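Long-range contacts in 2-aminomuconate 6-semialdehyde dehydrogenase (Burkholderia cenocepacia, PDB 4U3W), which probably catalyses the NAD(P)+-dependent oxidation of 2-aminomuconate 6-semialdehyde to 2-aminomuconate, as a member of the aldehyde dehydrogenase family: residues A[25-30]-A[220-225]; A[276-281]-A[311-316]; A[333-338]-A[389-394]; A[90-95]-A[128-133]. All coordinates share one frame; numbering follows the deposited sequence. Where two conformers were deposited one is given.

The four contacts lie in two groups of the aldehyde dehydrogenase fold. Interactions 1 and 4 belong to the part of the chain that, by family, forms the coenzyme-binding domain, with centres about 19 Å apart. Both of them pack on helix 175-188. Interactions 2 and 3 reach the seven-stranded sheet that contains strands 309-315 and 393-396, which by family belongs to the catalytic domain. Their centres are about 22 Å apart. Along the chain, interaction 4 falls between the two segments of interaction 1; interactions 2 and 3 follow in turn. Interactions 1 and 2 lie on opposite sides of the chain's centre, about 44 Å apart between centres. None of the four contacts bridges the two regions.

Interaction 1 (A[25-30]-A[220-225]); sequences RHYING and GVFNLI
Gly220 opens the contact at a turn, with a positive phi (91°) that suits glycine. Its N donates to a bridging water, which also accepts from Gly30 N and donates to Phe222 O. Phe222 has CG anti to its backbone N. Its ring meets Tyr27 at the edge, with Phe222 CD2 4.1 Å from Tyr27 CD2, and the two side chains cross at about a right angle. Phe222 O also lies at the Tyr27 ring edge, 3.4 Å from Tyr27 CD2. Asn223 works with both ends of its amide. Its OD1 accepts from Asn29 N at 3.0 Å in a nearly straight bond (173°), almost along the C=O axis. Its ND2 donates to Gly220 O from above that carbonyl plane. Leu224 and Tyr27 form an antiparallel hydrogen-bonded pair, a single bridge. Tyr27 N gives to Leu224 O, and Leu224 N to Tyr27 O, both at 2.8 Å and both on a carbonyl lone pair. Tyr27 CB lies 4.0 Å from Leu224 CB. Ile225 CG2 touches Ile28 CD1 at 4.1 Å. His26 ND1 passes Ile225 CA and bonds to His226 N, while Tyr27 OH bonds to His213 ND1. The bridge joins strand 23-28 to the sheet that holds strands 192-196 and 222-224, which by family is that of the coenzyme-binding domain. Helices 175-188 and 203-214 cover Phe222 and Leu224.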
loop_
_atom_site.group_PDB
_atom_site.type_symbol
_atom_site.label_atom_id
_atom_site.label_comp_id
_atom_site.label_asym_id
_atom_site.label_seq_id
_atom_site.Cartn_x
_atom_site.Cartn_y
_atom_site.Cartn_z
ATOM N N ARG A 25 -29.925 19.318 26.692
ATOM C CA ARG A 25 -29.892 18.020 27.360
ATOM C C ARG A 25 -28.813 17.093 26.785
ATOM O O ARG A 25 -28.315 17.312 25.646
ATOM C CB ARG A 25 -31.283 17.364 27.247
ATOM C CG ARG A 25 -32.424 18.115 28.008
ATOM C CD ARG A 25 -33.780 17.437 27.707
ATOM N NE ARG A 25 -34.907 18.114 28.361
ATOM C CZ ARG A 25 -35.525 19.180 27.864
ATOM N NH1 ARG A 25 -35.134 19.681 26.679
ATOM N NH2 ARG A 25 -36.558 19.724 28.532
ATOM N N HIS A 26 -28.408 16.112 27.600
ATOM C CA HIS A 26 -27.578 15.008 27.177
ATOM C C HIS A 26 -28.379 14.141 26.212
ATOM O O HIS A 26 -29.613 14.198 26.195
ATOM C CB HIS A 26 -27.104 14.135 28.376
ATOM C CG HIS A 26 -26.668 14.945 29.551
ATOM N ND1 HIS A 26 -25.536 15.729 29.536
ATOM C CD2 HIS A 26 -27.260 15.123 30.774
ATOM C CE1 HIS A 26 -25.454 16.387 30.695
ATOM N NE2 HIS A 26 -26.467 16.004 31.475
ATOM N N TYR A 27 -27.683 13.313 25.447
ATOM C CA TYR A 27 -28.363 12.341 24.581
ATOM C C TYR A 27 -27.781 10.987 24.898
ATOM O O TYR A 27 -26.621 10.722 24.594
ATOM C CB TYR A 27 -28.199 12.676 23.091
ATOM C CG TYR A 27 -28.959 11.712 22.171
ATOM C CD1 TYR A 27 -30.339 11.802 22.038
ATOM C CD2 TYR A 27 -28.290 10.743 21.421
ATOM C CE1 TYR A 27 -31.062 10.912 21.190
ATOM C CE2 TYR A 27 -29.017 9.797 20.560
ATOM C CZ TYR A 27 -30.406 9.924 20.470
ATOM O OH TYR A 27 -31.165 9.103 19.670
ATOM N N ILE A 28 -28.564 10.133 25.574
ATOM C CA ILE A 28 -28.005 8.870 26.050
ATOM C C ILE A 28 -28.926 7.693 25.741
ATOM O O ILE A 28 -30.117 7.736 26.074
ATOM C CB ILE A 28 -27.724 8.973 27.585
ATOM C CG1 ILE A 28 -26.682 10.084 27.874
ATOM C CG2 ILE A 28 -27.295 7.645 28.174
ATOM C CD1 ILE A 28 -26.483 10.333 29.433
ATOM N N ASN A 29 -28.394 6.663 25.087
ATOM C CA ASN A 29 -29.185 5.473 24.769
ATOM C C ASN A 29 -30.480 5.821 24.010
ATOM O O ASN A 29 -31.573 5.361 24.371
ATOM C CB ASN A 29 -29.516 4.658 26.061
ATOM C CG ASN A 29 -29.761 3.185 25.762
ATOM O OD1 ASN A 29 -29.300 2.666 24.732
ATOM N ND2 ASN A 29 -30.426 2.483 26.684
ATOM N N GLY A 30 -30.368 6.691 23.016
ATOM C CA GLY A 30 -31.490 6.971 22.142
ATOM C C GLY A 30 -32.508 7.968 22.654
ATOM O O GLY A 30 -33.532 8.167 22.021
ATOM N N GLY A 220 -27.636 4.050 21.965
ATOM C CA GLY A 220 -26.335 3.741 22.565
ATOM C C GLY A 220 -25.126 3.844 21.653
ATOM O O GLY A 220 -23.987 3.864 22.127
ATOM N N VAL A 221 -25.357 3.922 20.341
ATOM C CA VAL A 221 -24.231 4.023 19.419
ATOM C C VAL A 221 -23.568 5.400 19.515
ATOM O O VAL A 221 -22.349 5.484 19.578
ATOM C CB VAL A 221 -24.670 3.711 17.934
ATOM C CG1 VAL A 221 -23.569 4.057 16.962
ATOM C CG2 VAL A 221 -25.080 2.220 17.803
ATOM N N PHE A 222 -24.379 6.459 19.581
ATOM C CA PHE A 222 -23.881 7.797 19.769
ATOM C C PHE A 222 -24.495 8.423 21.063
ATOM O O PHE A 222 -25.711 8.545 21.168
ATOM C CB PHE A 222 -24.221 8.690 18.573
ATOM C CG PHE A 222 -23.832 10.127 18.790
ATOM C CD1 PHE A 222 -22.543 10.566 18.457
ATOM C CD2 PHE A 222 -24.751 11.043 19.298
ATOM C CE1 PHE A 222 -22.160 11.895 18.637
ATOM C CE2 PHE A 222 -24.374 12.368 19.488
ATOM C CZ PHE A 222 -23.088 12.794 19.165
ATOM N N ASN A 223 -23.645 8.831 21.996
ATOM C CA ASN A 223 -24.104 9.425 23.275
ATOM C C ASN A 223 -23.409 10.772 23.468
ATOM O O ASN A 223 -22.209 10.882 23.253
ATOM C CB ASN A 223 -23.822 8.506 24.457
ATOM C CG ASN A 223 -24.322 7.127 24.217
ATOM O OD1 ASN A 223 -25.482 6.816 24.470
ATOM N ND2 ASN A 223 -23.462 6.289 23.696
ATOM N N LEU A 224 -24.196 11.791 23.823
ATOM C CA LEU A 224 -23.703 13.145 24.081
ATOM C C LEU A 224 -23.856 13.483 25.552
ATOM O O LEU A 224 -24.946 13.334 26.116
ATOM C CB LEU A 224 -24.493 14.167 23.258
ATOM C CG LEU A 224 -24.047 15.620 23.492
ATOM C CD1 LEU A 224 -22.747 15.852 22.775
ATOM C CD2 LEU A 224 -25.104 16.501 22.858
ATOM N N ILE A 225 -22.775 13.865 26.203
ATOM C CA ILE A 225 -22.854 14.314 27.599
ATOM C C ILE A 225 -22.304 15.723 27.703
ATOM O O ILE A 225 -21.201 15.994 27.189
ATOM C CB ILE A 225 -22.055 13.417 28.564
ATOM C CG1 ILE A 225 -20.714 13.037 27.917
ATOM C CG2 ILE A 225 -22.839 12.133 28.894
ATOM C CD1 ILE A 225 -19.721 12.402 28.914
HETATM O O HOH W 1 -27.828 6.796 21.762
#

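Interaction 2 (A[276-281]-A[311-316]); sequences KNAAVV and RVYVER
Strands 277-281 and 309-315 run parallel, the two strands of a beta-alpha-beta crossover through helix 287-299. Their backbone pairing is even throughout. Arg311 N bonds to Asn277 O at 3.1 Å, and Ala279 N to Arg311 O. The alternation continues through Tyr313 N to Ala279 O at 2.8 Å and Val281 N to Tyr313 O, and Glu315 N closes it on Val281 O. The contrast lies in the side chains. On the face that carries Ala278 and Tyr313, the buried Arg311 chain bends at chi3 (-79°). Its NE and NH2 both donate to Lys276 O, each at 2.9 Å, NH2 nearly along the C=O axis and NE from above the carbonyl plane. Ala278 CB lies over one face of the guanidinium and also meets the Tyr313 ring edge, 3.9 Å from Tyr313 CE2. Glu315, by contrast, is partly exposed; its OE1 accepts from Ala283 N. At the buried end, Arg311 NH1 donates to Tyr313 OH and Arg428 O, and NH2 also to Val429 O. Five bonds to uncharged oxygens therefore fix the rotation of the guanidinium. The nearby Lys276 NZ bonds to Glu407 O and pairs with Glu310, which probably eases the repulsion between the two cations.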
loop_
_atom_site.group_PDB
_atom_site.type_symbol
_atom_site.label_atom_id
_atom_site.label_comp_id
_atom_site.label_asym_id
_atom_site.label_seq_id
_atom_site.Cartn_x
_atom_site.Cartn_y
_atom_site.Cartn_z
ATOM N N LYS A 276 3.085 26.495 19.005
ATOM C CA LYS A 276 3.545 27.895 18.886
ATOM C C LYS A 276 4.151 28.021 17.509
ATOM O O LYS A 276 5.376 28.047 17.332
ATOM C CB LYS A 276 4.544 28.267 19.962
ATOM C CG LYS A 276 4.864 29.805 19.999
ATOM C CD LYS A 276 3.668 30.641 20.520
ATOM C CE LYS A 276 4.041 32.159 20.591
ATOM N NZ LYS A 276 2.934 32.932 21.219
ATOM N N ASN A 277 3.267 28.002 16.521
ATOM C CA ASN A 277 3.647 27.807 15.146
ATOM C C ASN A 277 4.274 29.028 14.481
ATOM O O ASN A 277 3.900 30.154 14.762
ATOM C CB ASN A 277 2.428 27.374 14.343
ATOM C CG ASN A 277 1.686 26.240 15.028
ATOM O OD1 ASN A 277 2.243 25.156 15.253
ATOM N ND2 ASN A 277 0.433 26.475 15.333
ATOM N N ALA A 278 5.232 28.768 13.601
ATOM C CA ALA A 278 5.902 29.813 12.811
ATOM C C ALA A 278 5.432 29.864 11.348
ATOM O O ALA A 278 5.054 28.811 10.743
ATOM C CB ALA A 278 7.412 29.611 12.845
ATOM N N ALA A 279 5.462 31.079 10.799
ATOM C CA ALA A 279 5.412 31.308 9.355
ATOM C C ALA A 279 6.760 31.932 8.951
ATOM O O ALA A 279 7.267 32.825 9.654
ATOM C CB ALA A 279 4.238 32.230 8.986
ATOM N N VAL A 280 7.360 31.415 7.872
ATOM C CA VAL A 280 8.675 31.886 7.399
ATOM C C VAL A 280 8.479 32.494 6.034
ATOM O O VAL A 280 7.869 31.870 5.183
ATOM C CB VAL A 280 9.734 30.732 7.335
ATOM C CG1 VAL A 280 11.103 31.254 6.876
ATOM C CG2 VAL A 280 9.874 30.079 8.725
ATOM N N VAL A 281 8.931 33.733 5.865
ATOM C CA VAL A 281 8.835 34.404 4.579
ATOM C C VAL A 281 10.229 34.767 4.049
ATOM O O VAL A 281 10.888 35.619 4.600
ATOM C CB VAL A 281 7.951 35.696 4.647
ATOM C CG1 VAL A 281 7.790 36.280 3.236
ATOM C CG2 VAL A 281 6.554 35.342 5.236
ATOM N N ARG A 311 4.307 33.141 15.661
ATOM C CA ARG A 311 5.679 33.612 15.376
ATOM C C ARG A 311 5.763 33.767 13.869
ATOM O O ARG A 311 5.251 32.917 13.117
ATOM C CB ARG A 311 6.790 32.633 15.831
ATOM C CG ARG A 311 6.780 32.265 17.335
ATOM C CD ARG A 311 7.909 31.295 17.666
ATOM N NE ARG A 311 7.590 29.891 17.280
ATOM C CZ ARG A 311 8.511 29.010 16.882
ATOM N NH1 ARG A 311 9.781 29.387 16.757
ATOM N NH2 ARG A 311 8.168 27.756 16.586
ATOM N N VAL A 312 6.357 34.865 13.429
ATOM C CA VAL A 312 6.649 35.067 11.997
ATOM C C VAL A 312 8.126 35.444 11.855
ATOM O O VAL A 312 8.621 36.270 12.639
ATOM C CB VAL A 312 5.763 36.190 11.363
ATOM C CG1 VAL A 312 6.021 36.293 9.824
ATOM C CG2 VAL A 312 4.280 35.910 11.645
ATOM N N TYR A 313 8.834 34.823 10.890
ATOM C CA TYR A 313 10.216 35.202 10.596
ATOM C C TYR A 313 10.330 35.641 9.136
ATOM O O TYR A 313 9.981 34.893 8.245
ATOM C CB TYR A 313 11.210 34.062 10.855
ATOM C CG TYR A 313 11.168 33.516 12.304
ATOM C CD1 TYR A 313 11.824 34.159 13.347
ATOM C CD2 TYR A 313 10.475 32.355 12.589
ATOM C CE1 TYR A 313 11.792 33.641 14.682
ATOM C CE2 TYR A 313 10.416 31.826 13.912
ATOM C CZ TYR A 313 11.076 32.489 14.938
ATOM O OH TYR A 313 10.992 31.916 16.164
ATOM N N VAL A 314 10.839 36.849 8.912
ATOM C CA VAL A 314 10.893 37.419 7.560
ATOM C C VAL A 314 12.344 37.776 7.251
ATOM O O VAL A 314 13.036 38.360 8.082
ATOM C CB VAL A 314 9.981 38.662 7.437
ATOM C CG1 VAL A 314 10.031 39.277 6.027
ATOM C CG2 VAL A 314 8.529 38.281 7.814
ATOM N N GLU A 315 12.811 37.385 6.068
ATOM C CA GLU A 315 14.191 37.634 5.710
ATOM C C GLU A 315 14.434 39.152 5.692
ATOM O O GLU A 315 13.605 39.921 5.177
ATOM C CB GLU A 315 14.538 36.989 4.364
ATOM C CG GLU A 315 16.017 36.879 4.130
ATOM C CD GLU A 315 16.327 36.172 2.786
ATOM O OE1 GLU A 315 15.408 35.593 2.163
ATOM O OE2 GLU A 315 17.488 36.242 2.384
ATOM N N ARG A 316 15.568 39.576 6.244
ATOM C CA ARG A 316 15.771 40.992 6.560
ATOM C C ARG A 316 15.533 41.994 5.389
ATOM O O ARG A 316 14.963 43.043 5.633
ATOM C CB ARG A 316 17.188 41.204 7.140
ATOM C CG ARG A 316 17.373 42.533 7.852
ATOM C CD ARG A 316 18.758 42.640 8.437
ATOM N NE ARG A 316 19.030 41.596 9.419
ATOM C CZ ARG A 316 18.639 41.643 10.689
ATOM N NH1 ARG A 316 17.921 42.662 11.137
ATOM N NH2 ARG A 316 18.950 40.656 11.512
#

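Interaction 3 (A[333-338]-A[389-394]); sequences LRVGAP and FVMPTI
Val335 carries this contact, and both of its methyl groups are used. CG1, anti to the backbone N, comes up to the CD1 corner of the Phe389 ring, with Val335 CG1 3.4 Å from Phe389 CD1. This is a close apolar approach. The two side chains slide past each other in opposite directions. CG2 lies beside the backbone N and meets Pro392 and Met391. It reaches Pro392 tip to tip, with Val335 CG2 3.7 Å from Pro392 CD. In the conformer described, Met391 folds over the same methyl: its chain bends at chi2 and chi3 (-50° and -80°), which brings Met391 SD to 3.9 Å from Val335 CG2.

Phe389 also meets Gly336. Gly336 O sits at the ring edge, near the ring plane, 3.2 Å from Phe389 CE1. No hydrogen bond joins the two segments. They are extended loop stretches running in nearly opposite directions, 169° apart. One follows helix 319-331. The other leads into strand 393-396 of the seven-stranded sheet, which in aldehyde dehydrogenases belongs to the catalytic domain. The contact therefore packs a helix-to-helix connection against the entry to a sheet strand.

Pro392 is the third main residue. Besides Val335 it receives Leu333, whose CD1 lies 4.0 Å from Pro392 CG, the two side chains crossing obliquely. Phe389 itself meets Phe380 edge-to-face, and its backbone O accepts from Arg354 NH2.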
loop_
_atom_site.group_PDB
_atom_site.type_symbol
_atom_site.label_atom_id
_atom_site.label_comp_id
_atom_site.label_asym_id
_atom_site.label_seq_id
_atom_site.Cartn_x
_atom_site.Cartn_y
_atom_site.Cartn_z
ATOM N N LEU A 333 -9.237 44.956 8.840
ATOM C CA LEU A 333 -10.210 44.016 9.394
ATOM C C LEU A 333 -11.283 44.811 10.177
ATOM O O LEU A 333 -11.015 45.899 10.695
ATOM C CB LEU A 333 -9.528 42.995 10.292
ATOM C CG LEU A 333 -8.597 42.093 9.483
ATOM C CD1 LEU A 333 -7.823 41.270 10.486
ATOM C CD2 LEU A 333 -9.400 41.195 8.514
ATOM N N ARG A 334 -12.497 44.278 10.204
ATOM C CA ARG A 334 -13.629 44.905 10.906
ATOM C C ARG A 334 -14.066 43.987 12.017
ATOM O O ARG A 334 -14.576 42.913 11.745
ATOM C CB ARG A 334 -14.796 45.145 9.941
ATOM C CG ARG A 334 -14.436 46.290 8.915
ATOM C CD ARG A 334 -14.169 47.618 9.653
ATOM N NE ARG A 334 -13.526 48.631 8.810
ATOM C CZ ARG A 334 -12.299 49.123 9.002
ATOM N NH1 ARG A 334 -11.561 48.692 10.023
ATOM N NH2 ARG A 334 -11.813 50.051 8.168
ATOM N N VAL A 335 -13.811 44.390 13.255
ATOM C CA VAL A 335 -14.080 43.542 14.426
ATOM C C VAL A 335 -15.495 43.823 14.943
ATOM O O VAL A 335 -15.820 44.955 15.259
ATOM C CB VAL A 335 -13.017 43.812 15.553
ATOM C CG1 VAL A 335 -13.338 43.015 16.873
ATOM C CG2 VAL A 335 -11.602 43.517 15.041
ATOM N N GLY A 336 -16.354 42.818 15.024
ATOM C CA GLY A 336 -17.705 43.072 15.486
ATOM C C GLY A 336 -18.616 41.860 15.445
ATOM O O GLY A 336 -18.148 40.728 15.398
ATOM N N ALA A 337 -19.920 42.113 15.487
ATOM C CA ALA A 337 -20.963 41.096 15.615
ATOM C C ALA A 337 -21.250 40.417 14.269
ATOM O O ALA A 337 -21.213 41.064 13.240
ATOM C CB ALA A 337 -22.237 41.727 16.173
ATOM N N PRO A 338 -21.575 39.123 14.292
ATOM C CA PRO A 338 -21.699 38.334 13.051
ATOM C C PRO A 338 -22.918 38.714 12.200
ATOM O O PRO A 338 -22.889 38.463 10.998
ATOM C CB PRO A 338 -21.826 36.889 13.550
ATOM C CG PRO A 338 -22.312 36.981 14.996
ATOM C CD PRO A 338 -21.775 38.319 15.520
ATOM N N PHE A 389 -14.440 40.914 22.849
ATOM C CA PHE A 389 -13.645 41.323 21.678
ATOM C C PHE A 389 -12.240 41.799 22.007
ATOM O O PHE A 389 -12.024 42.474 23.013
ATOM C CB PHE A 389 -14.345 42.461 20.897
ATOM C CG PHE A 389 -15.616 42.040 20.225
ATOM C CD1 PHE A 389 -15.581 41.528 18.925
ATOM C CD2 PHE A 389 -16.833 42.121 20.900
ATOM C CE1 PHE A 389 -16.738 41.156 18.268
ATOM C CE2 PHE A 389 -18.014 41.724 20.262
ATOM C CZ PHE A 389 -17.960 41.226 18.936
ATOM N N VAL A 390 -11.296 41.470 21.133
ATOM C CA VAL A 390 -9.983 42.124 21.190
ATOM C C VAL A 390 -9.510 42.382 19.786
ATOM O O VAL A 390 -9.975 41.749 18.828
ATOM C CB VAL A 390 -8.889 41.310 21.914
ATOM C CG1 VAL A 390 -9.290 40.987 23.370
ATOM C CG2 VAL A 390 -8.601 40.032 21.150
ATOM N N MET A 391 -8.614 43.370 19.651
ATOM C CA MET A 391 -8.167 43.796 18.309
ATOM C C MET A 391 -7.032 42.907 17.785
ATOM O O MET A 391 -6.214 42.405 18.566
ATOM C CB MET A 391 -7.703 45.284 18.305
ATOM C CG MET A 391 -8.792 46.338 18.598
ATOM S SD MET A 391 -10.317 46.199 17.636
ATOM C CE MET A 391 -9.839 46.939 16.095
ATOM N N PRO A 392 -6.972 42.729 16.445
ATOM C CA PRO A 392 -5.808 42.082 15.823
ATOM C C PRO A 392 -4.515 42.767 16.252
ATOM O O PRO A 392 -4.446 43.978 16.193
ATOM C CB PRO A 392 -6.011 42.308 14.303
ATOM C CG PRO A 392 -7.396 42.817 14.121
ATOM C CD PRO A 392 -7.891 43.335 15.461
ATOM N N THR A 393 -3.499 42.007 16.645
ATOM C CA THR A 393 -2.303 42.606 17.238
ATOM C C THR A 393 -1.039 42.088 16.559
ATOM O O THR A 393 -0.959 40.921 16.232
ATOM C CB THR A 393 -2.277 42.322 18.766
ATOM O OG1 THR A 393 -3.458 42.884 19.341
ATOM C CG2 THR A 393 -1.055 42.896 19.449
ATOM N N ILE A 394 -0.095 42.990 16.282
ATOM C CA ILE A 394 1.207 42.642 15.721
ATOM C C ILE A 394 2.304 43.211 16.633
ATOM O O ILE A 394 2.254 44.377 16.994
ATOM C CB ILE A 394 1.368 43.228 14.281
ATOM C CG1 ILE A 394 0.316 42.673 13.304
ATOM C CG2 ILE A 394 2.787 43.035 13.730
ATOM C CD1 ILE A 394 0.294 43.535 11.983
#

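Interaction 4 (A[90-95]-A[128-133]); sequences KIADGI and NFRTFA
Two flat groups of helix 114-138, the Phe129 ring and the Arg130 guanidinium, meet helix 81-96. Ile91 CG2 stands over the centre of one face of the Phe129 ring, 3.9 Å from the centroid and 11° off the ring normal, a CH-pi contact. The Ile95 and Phe129 side chains cross at about a right angle, with Ile95 CD1 3.9 Å from Phe129 CE2. The guanidinium has Ala92 CB over the centre of one face, 3.5 Å from Arg130 CZ. At its edge, in plane, lies Asp93 OD1.

The helices run antiparallel, 164° between the short segments, with axes 8.9 Å apart. Ala92 sits where they come nearest. Its small side chain lets Ala92 CB approach Phe129 CB to 4.0 Å while it also supports the arginine. Arg130 bends at chi2 (-142°) and carries its tip across to helix 81-96. On its other partners, Phe129 touches Thr180 and Ala184 of helix 175-188, so it packs between that helix and helix 81-96.

Arg130 and Asp93 form a salt bridge in which NH1 and NH2 both hold the single oxygen OD1, with the carboxylate and guanidinium planes well tilted from each other. NH2 reaches Asp93 OD1 at 2.9 Å, nearly along the C-O axis. NH1 reaches the same Asp93 OD1 at 3.0 Å, from above the carboxylate plane. NH2 has a further salt bridge to Glu96 OE1, and NH1 donates to His89 ND1. The arginine probably helps to keep both Asp93 and Glu96 ionised. A His89 ND1 that accepts a bond is consistent with a neutral histidine, which would add no positive charge to this partly exposed cluster.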
loop_
_atom_site.group_PDB
_atom_site.type_symbol
_atom_site.label_atom_id
_atom_site.label_comp_id
_atom_site.label_asym_id
_atom_site.label_seq_id
_atom_site.Cartn_x
_atom_site.Cartn_y
_atom_site.Cartn_z
ATOM N N LYS A 90 -26.224 9.136 5.620
ATOM C CA LYS A 90 -27.533 9.587 6.133
ATOM C C LYS A 90 -27.367 10.727 7.124
ATOM O O LYS A 90 -28.171 11.666 7.163
ATOM C CB LYS A 90 -28.273 8.447 6.840
ATOM C CG LYS A 90 -29.086 7.531 5.902
ATOM C CD LYS A 90 -29.816 6.442 6.717
ATOM C CE LYS A 90 -29.719 5.064 6.052
ATOM N NZ LYS A 90 -30.677 4.782 4.932
ATOM N N ILE A 91 -26.340 10.610 7.965
ATOM C CA ILE A 91 -26.074 11.658 8.970
ATOM C C ILE A 91 -25.680 12.938 8.248
ATOM O O ILE A 91 -26.200 14.007 8.521
ATOM C CB ILE A 91 -24.965 11.208 9.960
ATOM C CG1 ILE A 91 -25.484 10.047 10.832
ATOM C CG2 ILE A 91 -24.530 12.377 10.866
ATOM C CD1 ILE A 91 -24.372 9.195 11.499
ATOM N N ALA A 92 -24.785 12.803 7.270
ATOM C CA ALA A 92 -24.389 13.961 6.474
ATOM C C ALA A 92 -25.592 14.641 5.832
ATOM O O ALA A 92 -25.737 15.868 5.904
ATOM C CB ALA A 92 -23.369 13.525 5.411
ATOM N N ASP A 93 -26.493 13.847 5.249
ATOM C CA ASP A 93 -27.717 14.398 4.653
ATOM C C ASP A 93 -28.579 15.136 5.676
ATOM O O ASP A 93 -29.195 16.165 5.367
ATOM C CB ASP A 93 -28.551 13.268 4.003
ATOM C CG ASP A 93 -27.900 12.696 2.746
ATOM O OD1 ASP A 93 -26.935 13.294 2.241
ATOM O OD2 ASP A 93 -28.326 11.618 2.284
ATOM N N GLY A 94 -28.675 14.584 6.890
ATOM C CA GLY A 94 -29.497 15.180 7.945
ATOM C C GLY A 94 -28.991 16.535 8.420
ATOM O O GLY A 94 -29.789 17.418 8.791
ATOM N N ILE A 95 -27.677 16.707 8.423
ATOM C CA ILE A 95 -27.074 17.998 8.780
ATOM C C ILE A 95 -27.369 19.006 7.648
ATOM O O ILE A 95 -27.819 20.129 7.887
ATOM C CB ILE A 95 -25.547 17.871 8.978
ATOM C CG1 ILE A 95 -25.199 16.889 10.123
ATOM C CG2 ILE A 95 -24.952 19.218 9.338
ATOM C CD1 ILE A 95 -23.666 16.505 10.135
ATOM N N ASN A 128 -16.597 15.719 6.594
ATOM C CA ASN A 128 -15.953 14.702 7.438
ATOM C C ASN A 128 -16.725 13.398 7.387
ATOM O O ASN A 128 -16.113 12.331 7.246
ATOM C CB ASN A 128 -15.845 15.142 8.899
ATOM C CG ASN A 128 -14.696 16.123 9.132
ATOM O OD1 ASN A 128 -13.706 16.111 8.400
ATOM N ND2 ASN A 128 -14.850 17.016 10.133
ATOM N N PHE A 129 -18.060 13.487 7.485
ATOM C CA PHE A 129 -18.873 12.259 7.438
ATOM C C PHE A 129 -18.761 11.579 6.046
ATOM O O PHE A 129 -18.556 10.357 5.986
ATOM C CB PHE A 129 -20.330 12.550 7.798
ATOM C CG PHE A 129 -20.545 12.689 9.296
ATOM C CD1 PHE A 129 -20.614 11.570 10.110
ATOM C CD2 PHE A 129 -20.622 13.944 9.879
ATOM C CE1 PHE A 129 -20.771 11.714 11.498
ATOM C CE2 PHE A 129 -20.808 14.067 11.281
ATOM C CZ PHE A 129 -20.869 12.948 12.056
ATOM N N ARG A 130 -18.826 12.365 4.957
ATOM C CA ARG A 130 -18.799 11.763 3.601
ATOM C C ARG A 130 -17.436 11.165 3.300
ATOM O O ARG A 130 -17.323 10.105 2.662
ATOM C CB ARG A 130 -19.169 12.802 2.524
ATOM C CG ARG A 130 -20.522 13.439 2.818
ATOM C CD ARG A 130 -21.312 13.668 1.555
ATOM N NE ARG A 130 -22.434 14.561 1.751
ATOM C CZ ARG A 130 -23.677 14.144 1.971
ATOM N NH1 ARG A 130 -23.950 12.825 2.038
ATOM N NH2 ARG A 130 -24.651 15.042 2.095
ATOM N N THR A 131 -16.396 11.838 3.774
ATOM C CA THR A 131 -15.053 11.362 3.540
ATOM C C THR A 131 -14.764 10.028 4.177
ATOM O O THR A 131 -14.237 9.111 3.543
ATOM C CB THR A 131 -14.029 12.385 4.047
ATOM O OG1 THR A 131 -14.039 13.477 3.147
ATOM C CG2 THR A 131 -12.614 11.784 4.061
ATOM N N PHE A 132 -15.065 9.900 5.459
ATOM C CA PHE A 132 -14.799 8.640 6.098
ATOM C C PHE A 132 -15.771 7.567 5.670
ATOM O O PHE A 132 -15.429 6.397 5.729
ATOM C CB PHE A 132 -14.790 8.790 7.642
ATOM C CG PHE A 132 -13.550 9.498 8.139
ATOM C CD1 PHE A 132 -12.321 8.860 8.092
ATOM C CD2 PHE A 132 -13.597 10.826 8.516
ATOM C CE1 PHE A 132 -11.152 9.536 8.488
ATOM C CE2 PHE A 132 -12.445 11.502 8.909
ATOM C CZ PHE A 132 -11.228 10.844 8.904
ATOM N N ALA A 133 -16.965 7.930 5.239
ATOM C CA ALA A 133 -17.843 6.917 4.633
ATOM C C ALA A 133 -17.161 6.326 3.400
ATOM O O ALA A 133 -17.091 5.123 3.253
ATOM C CB ALA A 133 -19.195 7.498 4.285
#